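Local coordinates for protein HTH-type transcriptional regulator PrpR (Mycobacterium tuberculosis, PDB 6D2S) that regulates, as a DNA-binding transcription factor, expression of the enzymes that break down short-chain fatty acids through the glyoxylate and methylcitrate cycles, at residues E140-R143 / A144-L148; I152-L155 / G156-F159. All coordinates share one frame; numbering follows the deposited sequence. Where two conformers were deposited one is given.

Interaction 1 (E140-R143 / A144-L148); sequences EFHR and AAEQL
H142 and E146, one helical turn apart, run side by side and point the same way. The nearest approach of the two side chains is CE1 of H142 to CG of E146, 4.0 Å, reached obliquely to the ring, and the imidazole and carboxylate planes are turned 43° from each other. E146 CG lies beside its own backbone N (chi1 -67°), and this sets it 3.5 Å from H142 O; the bend at chi2 then turns the carboxylate. H142 NE2 is hydrogen-bonded to the backbone O of R179, while E146 makes a salt bridge from OE1 to K274 and a hydrogen bond from OE2 to Y150. With E146 OE2 4.1 Å from H142 NE2, short of contact, the carboxylate might slightly favour a protonated imidazole, although its charge cannot be seen.

R143 and Q147 form the next i, i+4 pair, also alongside each other. Here the amide nitrogen meets aliphatic carbon, with Q147 NE2 3.4 Å from R143 CG. Q147 CG lies beside its own backbone N, 3.3 Å from R143 O, and the extended chain beyond carries the amide along R143. In one of its two conformers R143 bends at chi3 and its guanidinium plane stands 62° from the Q147 amide, so this angle and the NE2 contact are less certain.

Under these pairs the backbone bonds are regular: A144 N to E140 O is 2.9 Å, and A145 N to F141 O is 2.8 Å. A144 and A145 are buried, A144 against helix 152-159 and A145 against 163-170; F141 also lies on 163-170. Four successive i+4 to i bonds, with L148 the first residue to leave helical geometry, identify the last turns of an amphipathic alpha-helix in the IrrE N-terminal-like region of PrpR.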
# COMPACT_ATOMS: atom_id res chain seq x y z
N GLU A 140 6.80 8.50 -11.08
CA GLU A 140 7.80 9.02 -10.15
C GLU A 140 8.26 7.94 -9.19
O GLU A 140 9.47 7.81 -8.91
CB GLU A 140 7.23 10.22 -9.39
CG GLU A 140 8.18 10.79 -8.35
CD GLU A 140 7.62 12.02 -7.64
OE1 GLU A 140 6.71 12.68 -8.18
OE2 GLU A 140 8.10 12.31 -6.52
N PHE A 141 7.32 7.16 -8.64
CA PHE A 141 7.68 6.11 -7.69
C PHE A 141 8.48 5.00 -8.37
O PHE A 141 9.48 4.52 -7.82
CB PHE A 141 6.40 5.55 -7.05
CG PHE A 141 6.66 4.49 -6.03
CD1 PHE A 141 7.19 4.82 -4.79
CD2 PHE A 141 6.36 3.15 -6.31
CE1 PHE A 141 7.44 3.82 -3.84
CE2 PHE A 141 6.60 2.16 -5.37
CZ PHE A 141 7.14 2.50 -4.13
N HIS A 142 8.04 4.60 -9.57
CA HIS A 142 8.77 3.57 -10.32
C HIS A 142 10.19 4.02 -10.60
O HIS A 142 11.15 3.26 -10.39
CB HIS A 142 8.02 3.26 -11.62
CG HIS A 142 8.66 2.19 -12.45
ND1 HIS A 142 9.61 2.45 -13.41
CD2 HIS A 142 8.47 0.85 -12.47
CE1 HIS A 142 9.99 1.31 -13.98
NE2 HIS A 142 9.30 0.33 -13.43
N ARG A 143 10.35 5.26 -11.08
CA ARG A 143 11.69 5.80 -11.33
C ARG A 143 12.52 5.81 -10.05
O ARG A 143 13.70 5.45 -10.08
CB ARG A 143 11.58 7.21 -11.92
CG ARG A 143 12.91 7.87 -12.23
CD ARG A 143 12.71 9.21 -12.96
NE ARG A 143 12.04 10.22 -12.14
CZ ARG A 143 10.76 10.58 -12.28
NH1 ARG A 143 10.00 10.02 -13.21
NH2 ARG A 143 10.24 11.51 -11.48
N ALA A 144 11.91 6.19 -8.92
CA ALA A 144 12.65 6.22 -7.66
C ALA A 144 13.04 4.82 -7.21
O ALA A 144 14.14 4.61 -6.69
CB ALA A 144 11.81 6.91 -6.58
N ALA A 145 12.14 3.85 -7.39
CA ALA A 145 12.47 2.49 -7.01
C ALA A 145 13.66 1.98 -7.83
O ALA A 145 14.57 1.34 -7.28
CB ALA A 145 11.26 1.58 -7.19
N GLU A 146 13.69 2.27 -9.13
CA GLU A 146 14.83 1.81 -9.90
C GLU A 146 16.11 2.50 -9.46
O GLU A 146 17.16 1.85 -9.31
CB GLU A 146 14.58 2.00 -11.40
CG GLU A 146 13.46 1.11 -11.96
CD GLU A 146 13.84 -0.37 -12.13
OE1 GLU A 146 15.05 -0.69 -12.23
OE2 GLU A 146 12.91 -1.23 -12.17
N GLN A 147 16.06 3.81 -9.22
CA GLN A 147 17.29 4.53 -8.89
C GLN A 147 17.77 4.28 -7.47
O GLN A 147 18.96 4.46 -7.19
CB GLN A 147 17.09 6.03 -9.11
CG GLN A 147 16.81 6.36 -10.57
CD GLN A 147 16.57 7.83 -10.78
OE1 GLN A 147 16.62 8.62 -9.84
NE2 GLN A 147 16.31 8.21 -12.03
N LEU A 148 16.88 3.87 -6.57
CA LEU A 148 17.26 3.47 -5.22
C LEU A 148 17.39 1.96 -5.08
O LEU A 148 17.50 1.46 -3.95
CB LEU A 148 16.24 4.00 -4.21
CG LEU A 148 16.31 5.52 -3.98
CD1 LEU A 148 15.15 5.97 -3.09
CD2 LEU A 148 17.65 5.92 -3.39

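Interaction 2 (I152-L155 / G156-F159); sequences IDLL and GRRF
Helix 152-159, a short alpha-helix of two turns, is held by four consecutive i+4 to i bonds, among them G156 N to I152 O at 2.9 Å and F159 N to L155 O at 3.0 Å. On its exposed flank L154 and R157 cross at a slant, the methyl CD2 of L154 lying 3.4 Å from R157 NH2 in one of the two conformers of R157, a placement that is therefore less certain. In that conformer a bend at chi3 (-89°) carries the guanidinium back over the preceding turn, where D153 O sits 4.1 Å above the centre of one face of the R157 guanidinium. That oxygen also accepts the backbone bond from R157 N, 2.9 Å long and fairly straight at 166°. The carboxylate of D153 is instead paired with K245 by a salt bridge through OD1.

This exposed flank, with D153 and R157 beside L154, and a buried one make the helix amphipathic within the IrrE N-terminal-like region. On the buried flank L155 and F159 lie alongside each other, with L155 CD2 4.1 Å from F159 CE2. L155 O reaches the ring in its plane, at the edge, 3.3 Å from F159 CD2. R158 CG lies over one face of the same ring, offset toward its rim, while I152 packs against helix 163-170.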
# COMPACT_ATOMS: atom_id res chain seq x y z
N ILE A 152 13.55 -0.24 0.37
CA ILE A 152 12.24 0.12 0.92
C ILE A 152 12.36 1.26 1.92
O ILE A 152 11.51 2.16 1.96
CB ILE A 152 11.58 -1.12 1.56
CG1 ILE A 152 11.38 -2.22 0.50
CG2 ILE A 152 10.24 -0.74 2.21
CD1 ILE A 152 11.33 -3.63 1.08
N ASP A 153 13.40 1.24 2.74
CA ASP A 153 13.57 2.30 3.74
C ASP A 153 13.88 3.65 3.10
O ASP A 153 13.33 4.68 3.51
CB ASP A 153 14.67 1.89 4.72
CG ASP A 153 14.26 0.73 5.60
OD1 ASP A 153 13.28 0.87 6.35
OD2 ASP A 153 14.90 -0.34 5.52
N LEU A 154 14.78 3.68 2.12
CA LEU A 154 15.08 4.95 1.46
C LEU A 154 13.88 5.47 0.68
O LEU A 154 13.65 6.69 0.62
CB LEU A 154 16.29 4.82 0.55
CG LEU A 154 17.64 4.63 1.24
CD1 LEU A 154 18.77 4.69 0.20
CD2 LEU A 154 17.85 5.67 2.33
N LEU A 155 13.11 4.57 0.04
CA LEU A 155 11.87 5.00 -0.60
C LEU A 155 10.90 5.59 0.41
O LEU A 155 10.26 6.62 0.15
CB LEU A 155 11.21 3.81 -1.32
CG LEU A 155 11.88 3.36 -2.62
CD1 LEU A 155 11.39 1.96 -3.01
CD2 LEU A 155 11.58 4.37 -3.71
N GLY A 156 10.78 4.96 1.58
CA GLY A 156 9.90 5.50 2.60
C GLY A 156 10.33 6.89 3.05
O GLY A 156 9.51 7.81 3.17
N ARG A 157 11.63 7.06 3.31
CA ARG A 157 12.12 8.37 3.72
C ARG A 157 11.96 9.39 2.60
O ARG A 157 11.64 10.56 2.86
CB ARG A 157 13.58 8.26 4.15
CG ARG A 157 13.76 7.49 5.44
CD ARG A 157 15.09 7.80 6.09
NE ARG A 157 16.15 6.91 5.62
CZ ARG A 157 16.38 5.71 6.13
NH1 ARG A 157 15.62 5.25 7.12
NH2 ARG A 157 17.36 4.96 5.65
N ARG A 158 12.17 8.97 1.35
CA ARG A 158 12.05 9.90 0.23
C ARG A 158 10.63 10.42 0.08
O ARG A 158 10.42 11.62 -0.14
CB ARG A 158 12.50 9.22 -1.06
CG ARG A 158 12.20 10.05 -2.31
CD ARG A 158 13.13 9.65 -3.44
NE ARG A 158 12.67 10.16 -4.73
CZ ARG A 158 13.39 10.10 -5.85
NH1 ARG A 158 14.60 9.55 -5.83
NH2 ARG A 158 12.90 10.58 -6.99
N PHE A 159 9.64 9.53 0.18
CA PHE A 159 8.24 9.93 -0.00
C PHE A 159 7.53 10.23 1.31
O PHE A 159 6.41 10.75 1.28
CB PHE A 159 7.48 8.86 -0.78
CG PHE A 159 7.92 8.76 -2.21
CD1 PHE A 159 7.38 9.60 -3.17
CD2 PHE A 159 8.90 7.87 -2.59
CE1 PHE A 159 7.79 9.53 -4.50
CE2 PHE A 159 9.32 7.79 -3.92
CZ PHE A 159 8.77 8.62 -4.87

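Going from the N terminus, interaction 1 comes first, in helix 138-147, and interaction 2 follows in helix 152-159 after a short connection. Each joins adjoining segments with no intervening residues, so neither closes a loop; the two stand in series, neither nesting nor crossing. Their centres are nevertheless about 10 Å apart, because the consecutive helices pack together. A144 is one meeting point: its CB is 3.6 Å from R158 CZ and 3.7 Å from F159 CE2. E140 OE2 also comes within 3.5 Å of F159 CE1. Further along, A145 N approaches L155 CD2 at 3.8 Å. Helix 163-170 packs on both helices and so ties three successive helices together.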